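Local coordinates for protein flavin-containing monooxygenase (Allium sativum, PDB 6WPU) that probably uses a flavin-adenine dinucleotide cofactor to oxygenate the sulfur of S-allyl-L-cysteine in garlic, at residues T91-P94 and R95-G99; W339-P343 and F344-E348. One frame throughout, in Å; residues are numbered along the deposited sequence.

Contact 1 of 2, residues T91-P94 and R95-G99; sequences TNLP and REVMG. With FAD (flavin-adenine dinucleotide), chain B.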
ATOM      1  N   THR A  91       4.943   2.333 -12.407  1.00 40.92           N
ATOM      2  CA  THR A  91       3.787   2.822 -11.662  1.00 40.46           C
ATOM      3  C   THR A  91       2.506   2.473 -12.414  1.00 42.10           C
ATOM      4  O   THR A  91       2.485   2.412 -13.648  1.00 36.13           O
ATOM      5  CB  THR A  91       3.872   4.346 -11.420  1.00 40.29           C
ATOM      6  OG1 THR A  91       3.703   5.081 -12.649  1.00 36.69           O
ATOM      7  CG2 THR A  91       5.205   4.723 -10.798  1.00 35.80           C
ATOM      8  N   ASN A  92       1.435   2.200 -11.668  1.00 43.92           N
ATOM      9  CA  ASN A  92       0.128   1.994 -12.290  1.00 41.29           C
ATOM     10  C   ASN A  92      -0.708   3.262 -12.279  1.00 41.87           C
ATOM     11  O   ASN A  92      -1.892   3.220 -12.616  1.00 44.50           O
ATOM     12  CB  ASN A  92      -0.634   0.843 -11.618  1.00 36.65           C
ATOM     13  CG  ASN A  92      -0.847   1.057 -10.137  1.00 42.40           C
ATOM     14  OD1 ASN A  92      -0.825   2.181  -9.640  1.00 42.42           O
ATOM     15  ND2 ASN A  92      -1.036  -0.031  -9.414  1.00 47.47           N
ATOM     16  N   LEU A  93      -0.115   4.386 -11.880  1.00 43.13           N
ATOM     17  CA  LEU A  93      -0.712   5.709 -11.921  1.00 42.89           C
ATOM     18  C   LEU A  93       0.251   6.642 -12.641  1.00 39.35           C
ATOM     19  O   LEU A  93       1.473   6.473 -12.524  1.00 39.44           O
ATOM     20  CB  LEU A  93      -0.983   6.234 -10.502  1.00 40.49           C
ATOM     21  CG  LEU A  93      -1.971   5.457  -9.633  1.00 36.26           C
ATOM     22  CD1 LEU A  93      -1.907   5.988  -8.210  1.00 36.53           C
ATOM     23  CD2 LEU A  93      -3.383   5.597 -10.207  1.00 39.34           C
ATOM     24  N   PRO A  94      -0.254   7.596 -13.419  1.00 37.53           N
ATOM     25  CA  PRO A  94       0.639   8.581 -14.038  1.00 45.40           C
ATOM     26  C   PRO A  94       1.303   9.416 -12.960  1.00 47.75           C
ATOM     27  O   PRO A  94       0.737   9.645 -11.888  1.00 43.63           O
ATOM     28  CB  PRO A  94      -0.298   9.420 -14.909  1.00 44.12           C
ATOM     29  CG  PRO A  94      -1.623   9.299 -14.241  1.00 45.42           C
ATOM     30  CD  PRO A  94      -1.675   7.943 -13.595  1.00 41.49           C
ATOM     31  N   ARG A  95       2.539   9.834 -13.234  1.00 45.01           N
ATOM     32  CA  ARG A  95       3.345  10.410 -12.165  1.00 39.46           C
ATOM     33  C   ARG A  95       2.750  11.721 -11.648  1.00 42.74           C
ATOM     34  O   ARG A  95       2.939  12.050 -10.470  1.00 43.59           O
ATOM     35  CB  ARG A  95       4.791  10.596 -12.638  1.00 41.91           C
ATOM     36  CG  ARG A  95       4.969  11.582 -13.792  1.00 45.38           C
ATOM     37  CD  ARG A  95       6.362  11.457 -14.417  1.00 46.73           C
ATOM     38  NE  ARG A  95       7.439  11.838 -13.500  1.00 44.29           N
ATOM     39  CZ  ARG A  95       8.699  11.411 -13.592  1.00 48.72           C
ATOM     40  NH1 ARG A  95       9.050  10.551 -14.545  1.00 43.68           N
ATOM     41  NH2 ARG A  95       9.613  11.829 -12.717  1.00 47.57           N
ATOM     42  N   GLU A  96       2.014  12.468 -12.488  1.00 45.67           N
ATOM     43  CA  GLU A  96       1.396  13.708 -12.015  1.00 46.50           C
ATOM     44  C   GLU A  96       0.409  13.435 -10.888  1.00 50.01           C
ATOM     45  O   GLU A  96       0.304  14.220  -9.938  1.00 48.52           O
ATOM     46  CB  GLU A  96       0.689  14.450 -13.157  1.00 45.34           C
ATOM     47  CG  GLU A  96       1.579  14.888 -14.325  1.00 44.94           C
ATOM     48  CD  GLU A  96       1.723  13.797 -15.391  1.00 58.89           C
ATOM     49  OE1 GLU A  96       1.022  12.762 -15.297  1.00 49.13           O
ATOM     50  OE2 GLU A  96       2.539  13.979 -16.322  1.00 61.27           O
ATOM     51  N   VAL A  97      -0.318  12.318 -10.978  1.00 46.84           N
ATOM     52  CA  VAL A  97      -1.334  11.970  -9.985  1.00 43.73           C
ATOM     53  C   VAL A  97      -0.694  11.566  -8.662  1.00 43.30           C
ATOM     54  O   VAL A  97      -1.248  11.839  -7.591  1.00 48.49           O
ATOM     55  CB  VAL A  97      -2.241  10.857 -10.556  1.00 47.21           C
ATOM     56  CG1 VAL A  97      -2.812   9.957  -9.461  1.00 50.55           C
ATOM     57  CG2 VAL A  97      -3.350  11.456 -11.357  1.00 50.28           C
ATOM     58  N   MET A  98       0.486  10.941  -8.709  1.00 40.86           N
ATOM     59  CA  MET A  98       1.078  10.301  -7.538  1.00 40.02           C
ATOM     60  C   MET A  98       1.745  11.258  -6.556  1.00 37.50           C
ATOM     61  O   MET A  98       1.914  10.892  -5.388  1.00 36.86           O
ATOM     62  CB  MET A  98       2.131   9.291  -7.972  1.00 39.44           C
ATOM     63  CG  MET A  98       1.588   8.030  -8.564  1.00 41.16           C
ATOM     64  SD  MET A  98       2.953   6.990  -9.109  1.00 40.09           S
ATOM     65  CE  MET A  98       3.898   6.740  -7.611  1.00 34.67           C
ATOM     66  N   GLY A  99       2.167  12.440  -6.995  1.00 36.31           N
ATOM     67  CA  GLY A  99       3.026  13.266  -6.161  1.00 45.74           C
ATOM     68  C   GLY A  99       2.312  13.878  -4.965  1.00 41.48           C
ATOM     69  O   GLY A  99       1.113  14.140  -4.981  1.00 40.99           O
TER
HETATM   70  PA  FAD B 501       5.790   1.117   3.119  1.00 31.96           P
HETATM   71  O1A FAD B 501       6.347   1.553   1.763  1.00 27.94           O
HETATM   72  O2A FAD B 501       5.588  -0.282   3.419  1.00 25.37           O
HETATM   73  O5B FAD B 501       6.682   1.532   4.270  1.00 34.12           O
HETATM   74  C5B FAD B 501       6.595   1.130   5.631  1.00 31.17           C
HETATM   75  C4B FAD B 501       7.955   1.311   6.343  1.00 31.74           C
HETATM   76  O4B FAD B 501       7.919   1.043   7.717  1.00 30.96           O
HETATM   77  C3B FAD B 501       9.042   0.453   5.753  1.00 34.37           C
HETATM   78  O3B FAD B 501      10.160   1.215   5.436  1.00 34.74           O
HETATM   79  C2B FAD B 501       9.375  -0.522   6.827  1.00 35.74           C
HETATM   80  O2B FAD B 501      10.698  -0.924   6.813  1.00 32.34           O
HETATM   81  C1B FAD B 501       9.046   0.281   8.052  1.00 31.34           C
HETATM   82  N9A FAD B 501       8.711  -0.520   9.207  1.00 32.86           N
HETATM   83  C8A FAD B 501       7.804  -1.573   9.227  1.00 35.37           C
HETATM   84  N7A FAD B 501       7.740  -2.093  10.460  1.00 33.29           N
HETATM   85  C5A FAD B 501       8.626  -1.412  11.299  1.00 35.91           C
HETATM   86  C6A FAD B 501       8.983  -1.520  12.641  1.00 30.52           C
HETATM   87  N6A FAD B 501       8.383  -2.513  13.500  1.00 29.53           N
HETATM   88  N1A FAD B 501       9.884  -0.667  13.162  1.00 33.72           N
HETATM   89  C2A FAD B 501      10.485   0.284  12.402  1.00 30.90           C
HETATM   90  N3A FAD B 501      10.176   0.426  11.091  1.00 29.23           N
HETATM   91  C4A FAD B 501       9.260  -0.400  10.516  1.00 31.42           C
HETATM   92  N1  FAD B 501       1.338   3.584  -5.081  1.00 31.60           N
HETATM   93  C2  FAD B 501       1.494   4.599  -6.090  1.00 35.09           C
HETATM   94  O2  FAD B 501       1.302   5.901  -5.782  1.00 44.49           O
HETATM   95  N3  FAD B 501       1.734   4.254  -7.401  1.00 42.76           N
HETATM   96  C4  FAD B 501       1.912   2.932  -7.751  1.00 35.31           C
HETATM   97  O4  FAD B 501       2.166   2.562  -9.031  1.00 40.92           O
HETATM   98  C4X FAD B 501       1.998   1.883  -6.717  1.00 39.36           C
HETATM   99  N5  FAD B 501       2.414   0.600  -7.051  1.00 37.80           N
HETATM  100  C5X FAD B 501       2.527  -0.359  -6.050  1.00 38.63           C
HETATM  101  C6  FAD B 501       2.934  -1.658  -6.388  1.00 35.07           C
HETATM  102  C7  FAD B 501       3.059  -2.611  -5.384  1.00 38.98           C
HETATM  103  C7M FAD B 501       3.487  -4.004  -5.760  1.00 35.51           C
HETATM  104  C8  FAD B 501       2.779  -2.287  -4.058  1.00 40.64           C
HETATM  105  C8M FAD B 501       2.895  -3.294  -2.959  1.00 38.15           C
HETATM  106  C9  FAD B 501       2.368  -0.993  -3.718  1.00 34.96           C
HETATM  107  C9A FAD B 501       2.243  -0.032  -4.710  1.00 35.51           C
HETATM  108  N10 FAD B 501       1.838   1.302  -4.358  1.00 33.75           N
HETATM  109  C10 FAD B 501       1.719   2.275  -5.359  1.00 31.05           C
HETATM  110  C1' FAD B 501       1.498   1.631  -2.965  1.00 38.84           C
HETATM  111  C2' FAD B 501       2.607   1.870  -1.962  1.00 42.88           C
HETATM  112  O2' FAD B 501       2.389   1.068  -0.876  1.00 56.56           O
HETATM  113  C3' FAD B 501       2.451   3.310  -1.526  1.00 44.39           C
HETATM  114  O3' FAD B 501       2.876   4.009  -2.631  1.00 53.07           O
HETATM  115  C4' FAD B 501       3.291   3.734  -0.327  1.00 43.47           C
HETATM  116  O4' FAD B 501       4.583   3.307  -0.554  1.00 43.29           O
HETATM  117  C5' FAD B 501       2.798   3.279   1.051  1.00 39.46           C
HETATM  118  O5' FAD B 501       3.923   3.481   1.857  1.00 39.25           O
HETATM  119  P   FAD B 501       4.099   3.253   3.415  1.00 32.72           P
HETATM  120  O1P FAD B 501       5.104   4.290   4.045  1.00 35.17           O
HETATM  121  O2P FAD B 501       2.624   3.188   3.978  1.00 29.17           O
HETATM  122  O3P FAD B 501       4.432   1.643   3.492  1.00 31.39           O

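Contact 2 of 2, residues W339-P343 and F344-E348; sequences WKIVP and FPLCE. With FAD (flavin-adenine dinucleotide), chain B.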
ATOM      1  N   TRP A 339      -6.909   1.594   1.250  1.00 43.19           N
ATOM      2  CA  TRP A 339      -6.346   1.008   0.038  1.00 43.44           C
ATOM      3  C   TRP A 339      -7.279   1.255  -1.138  1.00 37.65           C
ATOM      4  O   TRP A 339      -8.382   1.796  -0.987  1.00 38.89           O
ATOM      5  CB  TRP A 339      -6.024  -0.487   0.196  1.00 40.94           C
ATOM      6  CG  TRP A 339      -7.120  -1.351   0.747  1.00 41.07           C
ATOM      7  CD1 TRP A 339      -7.575  -1.377   2.032  1.00 38.47           C
ATOM      8  CD2 TRP A 339      -7.864  -2.355   0.037  1.00 40.56           C
ATOM      9  NE1 TRP A 339      -8.572  -2.316   2.168  1.00 42.90           N
ATOM     10  CE2 TRP A 339      -8.767  -2.935   0.958  1.00 45.70           C
ATOM     11  CE3 TRP A 339      -7.859  -2.816  -1.284  1.00 43.87           C
ATOM     12  CZ2 TRP A 339      -9.661  -3.954   0.597  1.00 50.52           C
ATOM     13  CZ3 TRP A 339      -8.758  -3.844  -1.646  1.00 47.87           C
ATOM     14  CH2 TRP A 339      -9.641  -4.393  -0.706  1.00 49.08           C
ATOM     15  N   LYS A 340      -6.795   0.872  -2.327  1.00 37.85           N
ATOM     16  CA  LYS A 340      -7.344   1.322  -3.609  1.00 40.06           C
ATOM     17  C   LYS A 340      -7.315   2.851  -3.695  1.00 45.65           C
ATOM     18  O   LYS A 340      -8.274   3.500  -4.123  1.00 43.69           O
ATOM     19  CB  LYS A 340      -8.756   0.765  -3.855  1.00 45.81           C
ATOM     20  CG  LYS A 340      -8.775  -0.687  -4.372  1.00 55.80           C
ATOM     21  CD  LYS A 340      -8.325  -0.793  -5.832  1.00 63.00           C
ATOM     22  CE  LYS A 340      -8.333  -2.249  -6.329  1.00 72.19           C
ATOM     23  NZ  LYS A 340      -8.059  -2.402  -7.801  1.00 79.67           N
ATOM     24  N   ILE A 341      -6.178   3.431  -3.297  1.00 40.88           N
ATOM     25  CA  ILE A 341      -6.044   4.879  -3.188  1.00 43.85           C
ATOM     26  C   ILE A 341      -4.793   5.331  -3.923  1.00 43.11           C
ATOM     27  O   ILE A 341      -3.857   4.558  -4.142  1.00 38.11           O
ATOM     28  CB  ILE A 341      -5.951   5.354  -1.718  1.00 41.32           C
ATOM     29  CG1 ILE A 341      -4.705   4.732  -1.064  1.00 41.18           C
ATOM     30  CG2 ILE A 341      -7.221   5.021  -0.962  1.00 41.08           C
ATOM     31  CD1 ILE A 341      -4.321   5.326   0.236  1.00 45.21           C
ATOM     32  N   VAL A 342      -4.772   6.620  -4.258  1.00 41.91           N
ATOM     33  CA  VAL A 342      -3.533   7.330  -4.564  1.00 38.98           C
ATOM     34  C   VAL A 342      -2.859   7.658  -3.235  1.00 40.43           C
ATOM     35  O   VAL A 342      -3.310   8.567  -2.527  1.00 44.52           O
ATOM     36  CB  VAL A 342      -3.811   8.597  -5.388  1.00 41.44           C
ATOM     37  CG1 VAL A 342      -2.507   9.255  -5.798  1.00 37.26           C
ATOM     38  CG2 VAL A 342      -4.659   8.244  -6.606  1.00 39.97           C
ATOM     39  N   PRO A 343      -1.783   6.962  -2.857  1.00 39.54           N
ATOM     40  CA  PRO A 343      -1.333   7.000  -1.456  1.00 34.92           C
ATOM     41  C   PRO A 343      -0.615   8.262  -0.986  1.00 38.26           C
ATOM     42  O   PRO A 343      -0.838   8.657   0.162  1.00 33.79           O
ATOM     43  CB  PRO A 343      -0.399   5.787  -1.356  1.00 35.66           C
ATOM     44  CG  PRO A 343       0.056   5.536  -2.752  1.00 35.55           C
ATOM     45  CD  PRO A 343      -1.087   5.928  -3.642  1.00 38.32           C
ATOM     46  N   PHE A 344       0.254   8.877  -1.802  1.00 32.58           N
ATOM     47  CA  PHE A 344       1.102   9.950  -1.278  1.00 36.64           C
ATOM     48  C   PHE A 344       0.276  11.149  -0.823  1.00 37.69           C
ATOM     49  O   PHE A 344       0.441  11.576   0.333  1.00 39.13           O
ATOM     50  CB  PHE A 344       2.180  10.373  -2.295  1.00 35.52           C
ATOM     51  CG  PHE A 344       3.196   9.290  -2.653  1.00 35.97           C
ATOM     52  CD1 PHE A 344       3.233   8.077  -1.985  1.00 31.36           C
ATOM     53  CD2 PHE A 344       4.112   9.506  -3.676  1.00 37.61           C
ATOM     54  CE1 PHE A 344       4.163   7.086  -2.322  1.00 29.45           C
ATOM     55  CE2 PHE A 344       5.045   8.523  -4.035  1.00 34.83           C
ATOM     56  CZ  PHE A 344       5.075   7.305  -3.346  1.00 30.17           C
ATOM     57  N   PRO A 345      -0.633  11.718  -1.633  1.00 42.82           N
ATOM     58  CA  PRO A 345      -1.431  12.846  -1.125  1.00 41.18           C
ATOM     59  C   PRO A 345      -2.374  12.452   0.002  1.00 46.33           C
ATOM     60  O   PRO A 345      -2.615  13.271   0.898  1.00 43.42           O
ATOM     61  CB  PRO A 345      -2.194  13.345  -2.365  1.00 41.67           C
ATOM     62  CG  PRO A 345      -2.185  12.216  -3.316  1.00 46.96           C
ATOM     63  CD  PRO A 345      -0.944  11.422  -3.047  1.00 39.33           C
ATOM     64  N   LEU A 346      -2.913  11.227  -0.005  1.00 39.37           N
ATOM     65  CA  LEU A 346      -3.773  10.796   1.097  1.00 40.61           C
ATOM     66  C   LEU A 346      -3.012  10.780   2.430  1.00 38.48           C
ATOM     67  O   LEU A 346      -3.511  11.274   3.448  1.00 37.59           O
ATOM     68  CB  LEU A 346      -4.370   9.418   0.789  1.00 36.77           C
ATOM     69  CG  LEU A 346      -5.340   8.909   1.861  1.00 42.23           C
ATOM     70  CD1 LEU A 346      -6.551   8.223   1.239  1.00 42.75           C
ATOM     71  CD2 LEU A 346      -4.634   7.977   2.867  1.00 37.04           C
ATOM     72  N   CYS A 347      -1.810  10.186   2.450  1.00 34.44           N
ATOM     73  CA  CYS A 347      -1.014  10.162   3.673  1.00 38.12           C
ATOM     74  C   CYS A 347      -0.614  11.574   4.090  1.00 40.24           C
ATOM     75  O   CYS A 347      -0.559  11.887   5.284  1.00 34.94           O
ATOM     76  CB  CYS A 347       0.233   9.289   3.485  1.00 35.14           C
ATOM     77  SG  CYS A 347      -0.105   7.496   3.255  1.00 38.27           S
ATOM     78  N   GLU A 348      -0.336  12.431   3.109  1.00 37.62           N
ATOM     79  CA  GLU A 348      -0.017  13.826   3.383  1.00 40.18           C
ATOM     80  C   GLU A 348      -1.151  14.495   4.143  1.00 40.68           C
ATOM     81  O   GLU A 348      -0.931  15.153   5.173  1.00 35.25           O
ATOM     82  CB  GLU A 348       0.258  14.546   2.057  1.00 41.01           C
ATOM     83  CG  GLU A 348       0.678  16.029   2.130  1.00 43.52           C
ATOM     84  CD  GLU A 348       0.986  16.592   0.725  1.00 54.18           C
ATOM     85  OE1 GLU A 348       0.615  15.927  -0.282  1.00 51.96           O
ATOM     86  OE2 GLU A 348       1.600  17.680   0.617  1.00 56.04           O
TER
HETATM   87  PA  FAD B 501       5.790   1.117   3.119  1.00 31.96           P
HETATM   88  O1A FAD B 501       6.347   1.553   1.763  1.00 27.94           O
HETATM   89  O2A FAD B 501       5.588  -0.282   3.419  1.00 25.37           O
HETATM   90  O5B FAD B 501       6.682   1.532   4.270  1.00 34.12           O
HETATM   91  C5B FAD B 501       6.595   1.130   5.631  1.00 31.17           C
HETATM   92  C4B FAD B 501       7.955   1.311   6.343  1.00 31.74           C
HETATM   93  O4B FAD B 501       7.919   1.043   7.717  1.00 30.96           O
HETATM   94  C3B FAD B 501       9.042   0.453   5.753  1.00 34.37           C
HETATM   95  O3B FAD B 501      10.160   1.215   5.436  1.00 34.74           O
HETATM   96  C2B FAD B 501       9.375  -0.522   6.827  1.00 35.74           C
HETATM   97  O2B FAD B 501      10.698  -0.924   6.813  1.00 32.34           O
HETATM   98  C1B FAD B 501       9.046   0.281   8.052  1.00 31.34           C
HETATM   99  N9A FAD B 501       8.711  -0.520   9.207  1.00 32.86           N
HETATM  100  C8A FAD B 501       7.804  -1.573   9.227  1.00 35.37           C
HETATM  101  N7A FAD B 501       7.740  -2.093  10.460  1.00 33.29           N
HETATM  102  C5A FAD B 501       8.626  -1.412  11.299  1.00 35.91           C
HETATM  103  C6A FAD B 501       8.983  -1.520  12.641  1.00 30.52           C
HETATM  104  N6A FAD B 501       8.383  -2.513  13.500  1.00 29.53           N
HETATM  105  N1A FAD B 501       9.884  -0.667  13.162  1.00 33.72           N
HETATM  106  C2A FAD B 501      10.485   0.284  12.402  1.00 30.90           C
HETATM  107  N3A FAD B 501      10.176   0.426  11.091  1.00 29.23           N
HETATM  108  C4A FAD B 501       9.260  -0.400  10.516  1.00 31.42           C
HETATM  109  N1  FAD B 501       1.338   3.584  -5.081  1.00 31.60           N
HETATM  110  C2  FAD B 501       1.494   4.599  -6.090  1.00 35.09           C
HETATM  111  O2  FAD B 501       1.302   5.901  -5.782  1.00 44.49           O
HETATM  112  N3  FAD B 501       1.734   4.254  -7.401  1.00 42.76           N
HETATM  113  C4  FAD B 501       1.912   2.932  -7.751  1.00 35.31           C
HETATM  114  O4  FAD B 501       2.166   2.562  -9.031  1.00 40.92           O
HETATM  115  C4X FAD B 501       1.998   1.883  -6.717  1.00 39.36           C
HETATM  116  N5  FAD B 501       2.414   0.600  -7.051  1.00 37.80           N
HETATM  117  C5X FAD B 501       2.527  -0.359  -6.050  1.00 38.63           C
HETATM  118  C6  FAD B 501       2.934  -1.658  -6.388  1.00 35.07           C
HETATM  119  C7  FAD B 501       3.059  -2.611  -5.384  1.00 38.98           C
HETATM  120  C7M FAD B 501       3.487  -4.004  -5.760  1.00 35.51           C
HETATM  121  C8  FAD B 501       2.779  -2.287  -4.058  1.00 40.64           C
HETATM  122  C8M FAD B 501       2.895  -3.294  -2.959  1.00 38.15           C
HETATM  123  C9  FAD B 501       2.368  -0.993  -3.718  1.00 34.96           C
HETATM  124  C9A FAD B 501       2.243  -0.032  -4.710  1.00 35.51           C
HETATM  125  N10 FAD B 501       1.838   1.302  -4.358  1.00 33.75           N
HETATM  126  C10 FAD B 501       1.719   2.275  -5.359  1.00 31.05           C
HETATM  127  C1' FAD B 501       1.498   1.631  -2.965  1.00 38.84           C
HETATM  128  C2' FAD B 501       2.607   1.870  -1.962  1.00 42.88           C
HETATM  129  O2' FAD B 501       2.389   1.068  -0.876  1.00 56.56           O
HETATM  130  C3' FAD B 501       2.451   3.310  -1.526  1.00 44.39           C
HETATM  131  O3' FAD B 501       2.876   4.009  -2.631  1.00 53.07           O
HETATM  132  C4' FAD B 501       3.291   3.734  -0.327  1.00 43.47           C
HETATM  133  O4' FAD B 501       4.583   3.307  -0.554  1.00 43.29           O
HETATM  134  C5' FAD B 501       2.798   3.279   1.051  1.00 39.46           C
HETATM  135  O5' FAD B 501       3.923   3.481   1.857  1.00 39.25           O
HETATM  136  P   FAD B 501       4.099   3.253   3.415  1.00 32.72           P
HETATM  137  O1P FAD B 501       5.104   4.290   4.045  1.00 35.17           O
HETATM  138  O2P FAD B 501       2.624   3.188   3.978  1.00 29.17           O
HETATM  139  O3P FAD B 501       4.432   1.643   3.492  1.00 31.39           O

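Contact 1 of 2, residues T91-P94 and R95-G99
The carbonyl oxygen of P94, at the N-cap of the short helix 95-98, accepts two weak backbone bonds, from V97 N at 3.0 Å and M98 N at 3.4 Å, so the loop 91-94 turns directly into the helix. Beyond this turn M98 reaches back over the loop. L93 CB lies 3.7 Å from M98 CG, and the T91 methyl CG2 touches M98 SD at 3.6 Å. The extended chi2 of the methionine (177°) carries SD to the pyrimidine end of the isoalloxazine, and the bend at chi3 (58°) turns the methyl CE toward FAD O2. SD accepts a weak hydrogen bond from FAD N3 (3.4 Å), while CE packs against FAD O2.

T91, N92 and M98 belong to the FAD pocket of this member of the flavin-binding monooxygenase-like family, and between them they address the polar rim of the flavin: FAD O4 takes a hydrogen bond from N92 N at 2.8 Å, with an N-H...O angle of 156°. T91 OG1 in turn donates to L93 O (2.6 Å), tying the loop across its own bend. A valine in place of T91 would probably leave L93 O without this donor and the loop freer to shift at the O4 edge of the flavin. On the other flank P94 CG rests on V97 CG2, and P94 CB lies 3.6 Å from E96 OE1, a carboxylate oxygen engaged in a salt bridge with R116. R95 turns its guanidinium away to E122 and to the backbone oxygens of D113 and R115.

Contact 2 of 2, residues W339-P343 and F344-E348
P343 and F344 open the helix 343-358 directly against FAD, and the tight part of the contact lies on this side. The pyrrolidine ring of P343 is pressed to the cofactor through two of its carbons: CD sits 3.2 Å from FAD O2, and CG is equally close to FAD O3'. The next residue brings its ring to the same ribityl hydroxyl, F344 CE1 lying 3.3 Å from FAD O3', while FAD C4' lies in the plane of the ring at its edge. With CG anti to its own carbonyl carbon (chi1 -63°), the phenyl group leans out from the helix toward the ribityl chain, among V123, Y126 and L127 of helix 120-133.

V342 occupies the N-cap, and the first helical turn closes with C347 N donating to P343 O at 2.9 Å in a nearly straight bond (171°). This helix follows strand 332-334, an outermost strand of the parallel sheet in the FAD-binding Rossmann-type domain, and C347 packs on A33 and V36 of helix 32-43, which follows strand 24-28 through the turn of a probable GxGxxG motif. P345, which has no N-H, packs its ring against the N-cap residue, P345 CD meeting V342 CG1 at 3.8 Å.

The looser side lies toward I341, which is partly exposed. The I341 and L346 side chains cross at about a right angle, I341 CD1 lying 3.7 Å from L346 CD2, in a small apolar contact bordered by I394 and by Y401 and D402 of helix 398-409. Farther back along the loop, K340 is exposed to solvent and W339 partly so.

How the contacts relate
Contact 1 precedes contact 2 by some 240 residues, yet their centres lie about 11 Å apart and the two touch directly. M98 O approaches F344 CD2 at 3.1 Å, V97 O meets V342 CG1 at 3.4 Å, and L93 CD1 packs on V342 CG2. Each is a loop running into the start of a helix, 95-98 in one case and 343-358 in the other, and helix 120-133 packs against both, with V123 touching T91, M98 and F344. The two meet around FAD, residues 91-99 at the pyrimidine rim and 339-348 along O2 and the ribityl chain, so parts of the chain far apart in sequence jointly line one cofactor pocket.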